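Local coordinates for protein EmGH1 (Erythrobacter marinus, PDB 5Z87) that probably hydrolyses beta-glucosides as a family 3 glycoside hydrolase and may also act on beta-xylosides and alpha-L-arabinofuranosides, at residues G482-I485 and D489-N492; L438-N443 and A516-T521; V578-R583 and H609-I614; E563-L568 and L588-N593; A596-F601 and S613-D618. All coordinates share one frame; numbering follows the deposited sequence.

Contact 1. Residues G482-I485 and D489-N492; sequences GCAI and DEGN
Ala-484 and Glu-490 make the one close approach between the two limbs of this loop. The methyl of Ala-484 lies alongside the outer half of the glutamate chain, with CB 3.7 Å from CG of Glu-490 and 3.6 Å from its OE2. A small residue suits the place, because its buried methyl lets the glutamate chain lie close. Glu-490 OE1 forms a salt bridge with Arg-510 NH2. With CG of Glu-490 anti to the carbonyl carbon (chi1 -59°) and the chain extended beyond it, the acid end is carried toward the 482-485 limb. Further along, the packing gives way to a single bridging water: it accepts from Ile-485 N at 2.9 Å and donates to Asp-489 O at 2.8 Å, so two backbone groups are satisfied without touching. The outer side is looser still. Asp-489 is exposed, and its OD2 bonds to Thr-486 OG1 within the turn. On the inner side, Ala-484 N is held by Asn-511 OD1, while Cys-483 packs on Leu-564. The arrangement is a water-bridged irregular loop within the long connection from strand 476-480 to helix 508-522 in a beta-alpha-beta crossover.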
# COMPACT_ATOMS: atom_id res chain seq x y z
N GLY A 482 -31.34 18.99 -5.71
CA GLY A 482 -29.98 19.50 -5.75
C GLY A 482 -29.17 18.83 -6.84
O GLY A 482 -28.87 19.46 -7.87
N CYS A 483 -28.82 17.57 -6.63
CA CYS A 483 -28.22 16.72 -7.66
C CYS A 483 -28.41 15.26 -7.25
O CYS A 483 -28.75 14.96 -6.10
CB CYS A 483 -26.73 17.02 -7.86
SG CYS A 483 -25.68 16.54 -6.45
N ALA A 484 -28.20 14.37 -8.20
CA ALA A 484 -28.23 12.94 -7.98
C ALA A 484 -26.80 12.39 -7.98
O ALA A 484 -25.94 12.89 -8.70
CB ALA A 484 -29.06 12.22 -9.05
N ILE A 485 -26.57 11.38 -7.14
CA ILE A 485 -25.30 10.66 -7.14
C ILE A 485 -25.38 9.54 -8.17
O ILE A 485 -24.59 9.47 -9.12
CB ILE A 485 -24.97 10.11 -5.73
CG1 ILE A 485 -24.67 11.27 -4.77
CG2 ILE A 485 -23.82 9.11 -5.79
CD1 ILE A 485 -24.59 10.86 -3.32
N ASP A 489 -31.84 7.26 -8.55
CA ASP A 489 -31.91 7.36 -7.09
C ASP A 489 -32.11 8.84 -6.75
O ASP A 489 -31.18 9.55 -6.36
CB ASP A 489 -30.65 6.75 -6.41
CG ASP A 489 -30.54 5.23 -6.65
OD1 ASP A 489 -31.55 4.51 -6.48
OD2 ASP A 489 -29.43 4.76 -7.01
N GLU A 490 -33.35 9.30 -6.92
CA GLU A 490 -33.77 10.65 -6.56
C GLU A 490 -35.08 10.56 -5.79
O GLU A 490 -35.83 9.58 -5.91
CB GLU A 490 -33.96 11.55 -7.80
CG GLU A 490 -32.72 11.71 -8.67
CD GLU A 490 -32.94 12.70 -9.82
OE1 GLU A 490 -33.89 13.51 -9.72
OE2 GLU A 490 -32.17 12.66 -10.81
N GLY A 491 -35.35 11.58 -4.99
CA GLY A 491 -36.57 11.54 -4.21
C GLY A 491 -36.42 10.58 -3.03
O GLY A 491 -35.31 10.26 -2.59
N ASN A 492 -37.56 10.11 -2.53
CA ASN A 492 -37.54 9.32 -1.31
C ASN A 492 -37.20 7.86 -1.62
O ASN A 492 -37.20 7.41 -2.77
CB ASN A 492 -38.88 9.44 -0.57
CG ASN A 492 -40.08 9.08 -1.42
OD1 ASN A 492 -40.12 8.02 -2.06
ND2 ASN A 492 -41.07 9.96 -1.45
O HOH W 1 -28.44 9.80 -5.68

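Contact 2. Residues L438-N443 and A516-T521; sequences LVVGPN and AEAVAT
The carbonyl oxygen of Glu-517 is gripped twice by Thr-521, the residue whose methyl meets Leu-438 across the contact. Thr-521 OG1 donates to Glu-517 O at 2.9 Å and Thr-521 N donates to the same oxygen at 3.0 Å, the two arriving from opposite faces of the carbonyl plane. The hydroxyl thus spends its hydrogen bond on its own helix and is turned from the strand. The same rotation (chi1 -50°) sets CG2 anti to the backbone N and delivers the methyl to the apolar side, where Thr-521 CG2 lies 4.0 Å from Leu-438 CD1. The two side chains cross at about a right angle. Threonine fits here because one branch can serve the helix and the other the strand-facing apolar side. The second branch of the leucine, CD2, comes to 4.0 Å from Ala-518 O, a packing contact with no hydrogen bond. Two residues on along the strand, Val-440 CG2 rests 4.0 Å from Ala-518 CB; the alanine is short enough to let the helix settle with its axis 10.0 Å from that of the strand. Strand and helix run nearly antiparallel, at 165°. Helix 508-522 connects strand 476-480 to strand 527-533 and so passes over strand 436-440, which lies between those two in the sheet. Its Val-519 packs on Ala-567 of helix 561-569 alongside, while Val-439, pointing the other way, meets helix 462-473 on the other face.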
# COMPACT_ATOMS: atom_id res chain seq x y z
N LEU A 438 -34.30 25.54 3.32
CA LEU A 438 -34.18 24.64 2.18
C LEU A 438 -33.37 23.42 2.59
O LEU A 438 -32.22 23.56 3.03
CB LEU A 438 -33.51 25.34 1.00
CG LEU A 438 -33.09 24.41 -0.14
CD1 LEU A 438 -34.31 23.84 -0.87
CD2 LEU A 438 -32.16 25.11 -1.12
N VAL A 439 -33.95 22.23 2.45
CA VAL A 439 -33.26 20.97 2.64
C VAL A 439 -33.00 20.38 1.26
O VAL A 439 -33.95 20.07 0.54
CB VAL A 439 -34.07 20.00 3.52
CG1 VAL A 439 -33.33 18.69 3.72
CG2 VAL A 439 -34.37 20.64 4.87
N VAL A 440 -31.72 20.24 0.89
CA VAL A 440 -31.33 19.97 -0.49
C VAL A 440 -30.17 18.99 -0.53
O VAL A 440 -29.28 19.01 0.34
CB VAL A 440 -30.97 21.29 -1.21
CG1 VAL A 440 -30.05 22.10 -0.32
CG2 VAL A 440 -30.29 21.02 -2.55
N GLY A 441 -30.16 18.14 -1.56
CA GLY A 441 -29.05 17.24 -1.80
C GLY A 441 -29.48 15.81 -2.09
O GLY A 441 -30.60 15.38 -1.79
N PRO A 442 -28.57 15.02 -2.67
CA PRO A 442 -28.92 13.64 -3.04
C PRO A 442 -29.30 12.77 -1.85
O PRO A 442 -30.03 11.79 -2.03
CB PRO A 442 -27.66 13.13 -3.74
CG PRO A 442 -26.55 13.98 -3.19
CD PRO A 442 -27.16 15.34 -2.98
N ASN A 443 -28.88 13.11 -0.63
CA ASN A 443 -29.19 12.29 0.53
C ASN A 443 -30.15 12.96 1.50
O ASN A 443 -30.13 12.67 2.70
CB ASN A 443 -27.90 11.88 1.25
CG ASN A 443 -27.05 10.97 0.41
OD1 ASN A 443 -27.55 10.37 -0.55
ND2 ASN A 443 -25.76 10.88 0.73
N ALA A 516 -29.34 24.41 -10.82
CA ALA A 516 -30.02 25.67 -11.11
C ALA A 516 -31.37 25.76 -10.41
O ALA A 516 -31.70 26.78 -9.79
CB ALA A 516 -30.18 25.84 -12.63
N GLU A 517 -32.16 24.68 -10.47
CA GLU A 517 -33.47 24.70 -9.81
C GLU A 517 -33.33 24.90 -8.31
O GLU A 517 -34.14 25.62 -7.69
CB GLU A 517 -34.23 23.41 -10.11
CG GLU A 517 -34.89 23.38 -11.48
CD GLU A 517 -35.47 22.02 -11.83
OE1 GLU A 517 -35.56 21.71 -13.04
OE2 GLU A 517 -35.85 21.28 -10.89
N ALA A 518 -32.34 24.26 -7.68
CA ALA A 518 -32.18 24.42 -6.24
C ALA A 518 -31.70 25.83 -5.91
O ALA A 518 -32.09 26.39 -4.88
CB ALA A 518 -31.20 23.38 -5.70
N VAL A 519 -30.84 26.40 -6.75
CA VAL A 519 -30.43 27.80 -6.58
C VAL A 519 -31.65 28.72 -6.54
O VAL A 519 -31.79 29.55 -5.63
CB VAL A 519 -29.45 28.20 -7.69
CG1 VAL A 519 -29.27 29.72 -7.70
CG2 VAL A 519 -28.10 27.49 -7.53
N ALA A 520 -32.55 28.57 -7.51
CA ALA A 520 -33.77 29.38 -7.55
C ALA A 520 -34.60 29.20 -6.28
O ALA A 520 -34.98 30.18 -5.63
CB ALA A 520 -34.60 29.02 -8.78
N THR A 521 -34.88 27.94 -5.91
CA THR A 521 -35.64 27.67 -4.70
C THR A 521 -35.00 28.27 -3.46
O THR A 521 -35.69 28.61 -2.49
CB THR A 521 -35.79 26.15 -4.54
OG1 THR A 521 -36.27 25.59 -5.77
CG2 THR A 521 -36.74 25.80 -3.41

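Contact 3. Residues V578-R583 and H609-I614; sequences VLIHGR and HAIASI
Val-578 and Ile-611 reach toward each other tip to tip, and CG1 of Val-578 comes to 3.7 Å from CD1 of Ile-611. CG2 of the isoleucine sits lower down, 4.1 Å from the same valine methyl, so both isoleucine branches touch the valine. Ile-580 joins more lightly, its CD1 4.4 Å from Ile-611 CD1. A chi1 of -66° places CG1 of Ile-611 beside its backbone N, and from there the straight run to CD1 lets one helix residue span both inward-facing strand residues. Branched aliphatic residues suit the strand and the fully buried layer alike. In the next shell the strand is fixed by backbone bonds to Met-530 and Leu-532 on one side and by those of Leu-579 to Leu-598 and Ala-600 on the other. The helix also packs through Ala-610 on Ala-413 and Ala-612 on Leu-466. Beyond the strand end, His-581 ND1 donates to Arg-583 O at 2.7 Å, an acceptor lying in the ring plane. Arg-583 in turn binds carbonyl oxygens including those of Pro-188 and Arg-189, which belong to the N-terminal family region. Helix-on-strand packing of this kind is characteristic of the layered alpha/beta sandwich of the family 3 C-terminal domain.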
# COMPACT_ATOMS: atom_id res chain seq x y z
N VAL A 578 -24.52 18.35 5.98
CA VAL A 578 -24.62 17.07 6.69
C VAL A 578 -24.12 15.98 5.75
O VAL A 578 -24.65 15.81 4.64
CB VAL A 578 -26.06 16.78 7.14
CG1 VAL A 578 -26.11 15.54 8.04
CG2 VAL A 578 -26.64 17.97 7.87
N LEU A 579 -23.11 15.22 6.18
CA LEU A 579 -22.54 14.17 5.34
C LEU A 579 -23.16 12.82 5.69
O LEU A 579 -23.16 12.39 6.85
CB LEU A 579 -21.02 14.11 5.50
CG LEU A 579 -20.23 15.32 5.01
CD1 LEU A 579 -18.79 15.22 5.43
CD2 LEU A 579 -20.31 15.44 3.52
N ILE A 580 -23.69 12.15 4.66
CA ILE A 580 -24.31 10.84 4.78
C ILE A 580 -23.65 9.96 3.73
O ILE A 580 -23.63 10.32 2.55
CB ILE A 580 -25.84 10.92 4.57
CG1 ILE A 580 -26.46 11.81 5.66
CG2 ILE A 580 -26.48 9.52 4.58
CD1 ILE A 580 -27.90 12.25 5.36
N HIS A 581 -23.09 8.83 4.16
CA HIS A 581 -22.11 8.09 3.36
C HIS A 581 -21.65 6.83 4.10
O HIS A 581 -21.77 6.73 5.32
CB HIS A 581 -20.89 8.96 3.04
CG HIS A 581 -20.21 9.50 4.26
ND1 HIS A 581 -18.98 9.06 4.69
CD2 HIS A 581 -20.61 10.43 5.16
CE1 HIS A 581 -18.63 9.71 5.78
NE2 HIS A 581 -19.60 10.54 6.10
N GLY A 582 -21.06 5.90 3.34
CA GLY A 582 -20.45 4.71 3.91
C GLY A 582 -18.99 4.85 4.31
O GLY A 582 -18.68 5.00 5.49
N ARG A 583 -18.08 4.81 3.34
CA ARG A 583 -16.65 4.93 3.64
C ARG A 583 -16.31 6.32 4.19
O ARG A 583 -17.02 7.29 3.95
CB ARG A 583 -15.83 4.70 2.37
CG ARG A 583 -16.16 5.73 1.29
CD ARG A 583 -15.11 5.76 0.19
NE ARG A 583 -14.90 4.43 -0.38
CZ ARG A 583 -15.70 3.87 -1.28
NH1 ARG A 583 -16.77 4.52 -1.71
NH2 ARG A 583 -15.42 2.65 -1.75
N HIS A 609 -34.17 12.36 12.81
CA HIS A 609 -34.51 13.08 14.04
C HIS A 609 -33.25 13.51 14.79
O HIS A 609 -33.19 14.62 15.33
CB HIS A 609 -35.40 12.23 14.94
CG HIS A 609 -36.74 11.90 14.35
ND1 HIS A 609 -37.61 12.86 13.87
CD2 HIS A 609 -37.37 10.71 14.17
CE1 HIS A 609 -38.70 12.28 13.41
NE2 HIS A 609 -38.58 10.97 13.58
N ALA A 610 -32.25 12.63 14.85
CA ALA A 610 -31.04 12.97 15.60
C ALA A 610 -30.29 14.11 14.92
O ALA A 610 -29.79 15.02 15.60
CB ALA A 610 -30.16 11.74 15.76
N ILE A 611 -30.23 14.11 13.59
CA ILE A 611 -29.62 15.22 12.86
C ILE A 611 -30.32 16.54 13.18
O ILE A 611 -29.68 17.56 13.46
CB ILE A 611 -29.64 14.94 11.35
CG1 ILE A 611 -28.74 13.75 11.02
CG2 ILE A 611 -29.25 16.19 10.57
CD1 ILE A 611 -28.74 13.36 9.57
N ALA A 612 -31.66 16.54 13.11
CA ALA A 612 -32.40 17.76 13.40
C ALA A 612 -32.15 18.23 14.83
O ALA A 612 -31.97 19.42 15.07
CB ALA A 612 -33.89 17.54 13.15
N SER A 613 -32.11 17.29 15.77
CA SER A 613 -31.88 17.67 17.16
C SER A 613 -30.50 18.30 17.36
O SER A 613 -30.33 19.18 18.21
CB SER A 613 -32.04 16.44 18.06
OG SER A 613 -33.38 15.96 18.02
N ILE A 614 -29.50 17.85 16.59
CA ILE A 614 -28.17 18.41 16.73
C ILE A 614 -28.08 19.73 15.98
O ILE A 614 -27.40 20.66 16.43
CB ILE A 614 -27.11 17.40 16.26
CG1 ILE A 614 -26.86 16.37 17.35
CG2 ILE A 614 -25.79 18.09 15.89
CD1 ILE A 614 -26.35 15.06 16.81

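Contact 4. Residues E563-L568 and L588-N593; sequences ELAEAL and LVLAEN
This is side-by-side packing of two helices on one face of the C-terminal domain's sheet, joining 563-568 to 588-593 through an alanine-leucine pair toward the sheet and a glutamate, valine and asparagine on the outer side. The helix axes run nearly parallel, 15° apart, and approach to 10.1 Å. Toward the sheet, CB of Ala-565 meets CD1 of Leu-590 at 4.0 Å; the short alanine lets the leucine tip approach, and Leu-590 also packs on Ala-577 and Leu-579 of strand 574-580. On the outer side, Glu-566 has CG opposite its carbonyl carbon (chi1 -56°), and its extended chain crosses Val-589 at about a right angle, bringing CD 3.8 Å from CG1 of the valine. Its carboxylate stays near solvent, where a charged residue is at home. Glu-566 OE2 and Asn-593 ND2 are 3.8 Å apart, too far to count as a hydrogen bond. The amide instead turns back on its own helix: Asn-593 ND2 donates to Val-589 O at 2.9 Å, though at a bent 134°, and the same oxygen also takes the bond from Asn-593 N. Such parallel neighbours arise from consecutive beta-alpha-beta units, here strands 527-533, 574-580 and 596-601 linked by the two helices.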
# COMPACT_ATOMS: atom_id res chain seq x y z
N GLU A 563 -20.01 20.96 -7.03
CA GLU A 563 -20.66 21.98 -7.84
C GLU A 563 -21.91 22.50 -7.16
O GLU A 563 -22.09 23.71 -6.98
CB GLU A 563 -20.98 21.42 -9.23
CG GLU A 563 -21.31 22.49 -10.25
CD GLU A 563 -21.37 21.96 -11.66
OE1 GLU A 563 -20.78 20.89 -11.92
OE2 GLU A 563 -22.01 22.62 -12.52
N LEU A 564 -22.79 21.59 -6.73
CA LEU A 564 -24.02 22.00 -6.05
C LEU A 564 -23.71 22.80 -4.79
O LEU A 564 -24.34 23.82 -4.52
CB LEU A 564 -24.87 20.78 -5.71
CG LEU A 564 -26.00 20.99 -4.69
CD1 LEU A 564 -27.14 21.85 -5.28
CD2 LEU A 564 -26.53 19.65 -4.18
N ALA A 565 -22.72 22.34 -4.01
CA ALA A 565 -22.43 22.99 -2.74
C ALA A 565 -21.91 24.40 -2.95
O ALA A 565 -22.34 25.34 -2.27
CB ALA A 565 -21.41 22.17 -1.96
N GLU A 566 -20.99 24.58 -3.90
CA GLU A 566 -20.47 25.92 -4.15
C GLU A 566 -21.55 26.84 -4.73
O GLU A 566 -21.55 28.05 -4.43
CB GLU A 566 -19.26 25.84 -5.08
CG GLU A 566 -18.17 24.93 -4.55
CD GLU A 566 -16.90 25.02 -5.37
OE1 GLU A 566 -16.71 24.18 -6.29
OE2 GLU A 566 -16.10 25.93 -5.08
N ALA A 567 -22.48 26.30 -5.53
CA ALA A 567 -23.55 27.13 -6.07
C ALA A 567 -24.43 27.68 -4.96
O ALA A 567 -24.84 28.85 -5.01
CB ALA A 567 -24.39 26.34 -7.07
N LEU A 568 -24.73 26.86 -3.95
CA LEU A 568 -25.57 27.31 -2.85
C LEU A 568 -24.81 28.22 -1.90
O LEU A 568 -25.38 29.18 -1.36
CB LEU A 568 -26.13 26.10 -2.08
CG LEU A 568 -27.08 25.21 -2.89
CD1 LEU A 568 -27.46 23.93 -2.13
CD2 LEU A 568 -28.34 25.99 -3.30
N LEU A 588 -12.62 17.84 0.47
CA LEU A 588 -11.73 18.99 0.56
C LEU A 588 -12.45 20.28 0.20
O LEU A 588 -12.38 21.27 0.93
CB LEU A 588 -10.54 18.80 -0.38
CG LEU A 588 -9.24 18.18 0.09
CD1 LEU A 588 -8.21 18.39 -1.01
CD2 LEU A 588 -8.80 18.82 1.39
N VAL A 589 -13.12 20.28 -0.95
CA VAL A 589 -13.84 21.47 -1.41
C VAL A 589 -14.84 21.91 -0.34
O VAL A 589 -14.84 23.08 0.07
CB VAL A 589 -14.51 21.18 -2.76
CG1 VAL A 589 -15.46 22.31 -3.14
CG2 VAL A 589 -13.43 21.00 -3.83
N LEU A 590 -15.64 20.97 0.16
CA LEU A 590 -16.60 21.30 1.21
C LEU A 590 -15.89 21.77 2.48
O LEU A 590 -16.35 22.72 3.13
CB LEU A 590 -17.47 20.08 1.50
CG LEU A 590 -18.73 20.33 2.32
CD1 LEU A 590 -19.74 21.15 1.51
CD2 LEU A 590 -19.34 18.98 2.77
N ALA A 591 -14.78 21.14 2.84
CA ALA A 591 -14.10 21.56 4.06
C ALA A 591 -13.52 22.97 3.91
O ALA A 591 -13.50 23.74 4.88
CB ALA A 591 -13.00 20.55 4.44
N GLU A 592 -13.09 23.34 2.71
CA GLU A 592 -12.56 24.68 2.50
C GLU A 592 -13.68 25.74 2.47
O GLU A 592 -13.49 26.85 2.98
CB GLU A 592 -11.74 24.71 1.21
CG GLU A 592 -11.18 26.07 0.84
CD GLU A 592 -10.41 26.02 -0.47
OE1 GLU A 592 -9.53 25.14 -0.61
OE2 GLU A 592 -10.68 26.86 -1.36
N ASN A 593 -14.85 25.42 1.91
CA ASN A 593 -15.81 26.47 1.59
C ASN A 593 -17.05 26.53 2.48
O ASN A 593 -17.69 27.58 2.53
CB ASN A 593 -16.26 26.33 0.13
CG ASN A 593 -15.14 26.58 -0.85
OD1 ASN A 593 -14.67 27.71 -0.98
ND2 ASN A 593 -14.70 25.53 -1.53

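Contact 5. Residues A596-F601 and S613-D618; sequences AILDAF and SILFGD
Leu-598 of the strand touches two successive residues near the end of the helix, Ile-614 and Leu-615, and Ser-613 leads into them. Ile-614 points at the strand. Its CG2, anti to the backbone N, fits against the fork of the leucine, 3.8 Å from CD1 and 4.0 Å from CD2 of Leu-598. The carbonyl of Ile-614 has a partner too, the hydroxyl of Tyr-668. At Leu-615 the bond to CB does not aim at the strand, but the side chain bends round so that its CD2 lies 3.8 Å from Leu-598 CD1; that methyl is thus in contact with both an isoleucine and a leucine. Rotation about the first bond of Leu-598 (chi1 -68°) swings CG away from its own C=O, and the outstretched end carries the methyls to the helix. A leucine is apt here, since one methyl can meet both neighbours while the other rests on Ile-614 as well, all in a wholly buried layer. Phe-616 turns to another part of the core and stacks on the ring of Tyr-469, whose hydroxyl is hydrogen-bonded to OD2 of the exposed Asp-618. Between them Gly-617 ends the helix with a Schellman motif, and its phi of 91° is readily taken by a residue without a side chain; the bond from Gly-617 N to Ile-614 O is weak. A strand followed by a helix that folds back to pack on it is the beta-alpha unit of an alpha/beta sandwich, here the last in chain order, its strand lying between 418-422 and 574-580.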
# COMPACT_ATOMS: atom_id res chain seq x y z
N ALA A 596 -19.74 24.88 8.43
CA ALA A 596 -20.26 23.95 9.42
C ALA A 596 -20.60 22.64 8.74
O ALA A 596 -21.38 22.62 7.79
CB ALA A 596 -21.49 24.51 10.14
N ILE A 597 -20.01 21.55 9.22
CA ILE A 597 -20.19 20.23 8.62
C ILE A 597 -20.46 19.22 9.72
O ILE A 597 -19.68 19.12 10.68
CB ILE A 597 -18.98 19.80 7.78
CG1 ILE A 597 -18.65 20.86 6.73
CG2 ILE A 597 -19.26 18.46 7.10
CD1 ILE A 597 -17.38 20.59 5.98
N LEU A 598 -21.56 18.49 9.59
CA LEU A 598 -21.85 17.32 10.40
C LEU A 598 -21.49 16.08 9.60
O LEU A 598 -21.75 16.02 8.39
CB LEU A 598 -23.33 17.26 10.78
CG LEU A 598 -23.83 18.32 11.75
CD1 LEU A 598 -25.29 18.09 12.10
CD2 LEU A 598 -22.99 18.29 13.00
N ASP A 599 -20.87 15.10 10.25
CA ASP A 599 -20.58 13.83 9.60
C ASP A 599 -21.43 12.76 10.26
O ASP A 599 -21.20 12.40 11.42
CB ASP A 599 -19.09 13.48 9.67
CG ASP A 599 -18.68 12.49 8.58
OD1 ASP A 599 -19.56 11.71 8.11
OD2 ASP A 599 -17.49 12.49 8.19
N ALA A 600 -22.42 12.26 9.53
CA ALA A 600 -23.37 11.32 10.10
C ALA A 600 -23.13 9.89 9.66
O ALA A 600 -23.79 8.98 10.17
CB ALA A 600 -24.81 11.73 9.74
N PHE A 601 -22.19 9.68 8.74
CA PHE A 601 -21.98 8.38 8.13
C PHE A 601 -23.32 7.82 7.66
O PHE A 601 -23.95 8.40 6.76
CB PHE A 601 -21.21 7.48 9.11
CG PHE A 601 -19.71 7.75 9.10
CD1 PHE A 601 -18.90 7.18 8.12
CD2 PHE A 601 -19.14 8.64 9.99
CE1 PHE A 601 -17.54 7.44 8.07
CE2 PHE A 601 -17.77 8.92 9.95
CZ PHE A 601 -16.97 8.31 8.99
N SER A 613 -32.11 17.29 15.77
CA SER A 613 -31.88 17.67 17.16
C SER A 613 -30.50 18.30 17.36
O SER A 613 -30.33 19.18 18.21
CB SER A 613 -32.04 16.44 18.06
OG SER A 613 -33.38 15.96 18.02
N ILE A 614 -29.50 17.85 16.59
CA ILE A 614 -28.17 18.41 16.73
C ILE A 614 -28.08 19.73 15.98
O ILE A 614 -27.40 20.66 16.43
CB ILE A 614 -27.11 17.40 16.26
CG1 ILE A 614 -26.86 16.37 17.35
CG2 ILE A 614 -25.79 18.09 15.89
CD1 ILE A 614 -26.35 15.06 16.81
N LEU A 615 -28.76 19.85 14.85
CA LEU A 615 -28.71 21.11 14.11
C LEU A 615 -29.25 22.28 14.93
O LEU A 615 -28.80 23.41 14.76
CB LEU A 615 -29.46 20.98 12.79
CG LEU A 615 -28.71 20.23 11.70
CD1 LEU A 615 -29.62 19.94 10.52
CD2 LEU A 615 -27.50 21.02 11.25
N PHE A 616 -30.17 22.02 15.86
CA PHE A 616 -30.86 23.08 16.58
C PHE A 616 -30.45 23.16 18.05
O PHE A 616 -31.02 23.95 18.80
CB PHE A 616 -32.38 22.90 16.44
CG PHE A 616 -32.92 23.39 15.11
CD1 PHE A 616 -33.04 24.75 14.86
CD2 PHE A 616 -33.27 22.50 14.11
CE1 PHE A 616 -33.52 25.21 13.64
CE2 PHE A 616 -33.74 22.95 12.88
CZ PHE A 616 -33.86 24.31 12.64
N GLY A 617 -29.48 22.36 18.47
CA GLY A 617 -28.92 22.52 19.80
C GLY A 617 -29.58 21.71 20.88
O GLY A 617 -29.09 21.74 22.02
N ASP A 618 -30.67 20.99 20.59
CA ASP A 618 -31.26 20.14 21.63
C ASP A 618 -30.29 19.05 22.06
O ASP A 618 -30.27 18.66 23.23
CB ASP A 618 -32.56 19.52 21.14
CG ASP A 618 -33.56 20.55 20.63
OD1 ASP A 618 -33.46 21.73 21.00
OD2 ASP A 618 -34.45 20.16 19.84

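All five contacts belong to the C-terminal family 3 region, and contacts 2, 3 and 5 reach one mixed six-stranded sheet. Contact 1 is nested within the chain loop closed by contact 2, their centres about 10 Å apart. Contact 4 opens next and alternates with contact 3, while contact 5 starts after contact 4 closes and ends with contact 3 on helix 607-615. Contacts 3 and 5 are closest, centres about 6 Å apart, because neighbouring strands 574-580 and 596-601 share that helix. Contacts 2 and 4 touch where Val-440 packs on Leu-568, and contact 4 meets contact 3 through Leu-590 and Leu-579. Helices thus pack on both faces of the sheet, giving a continuous layered core.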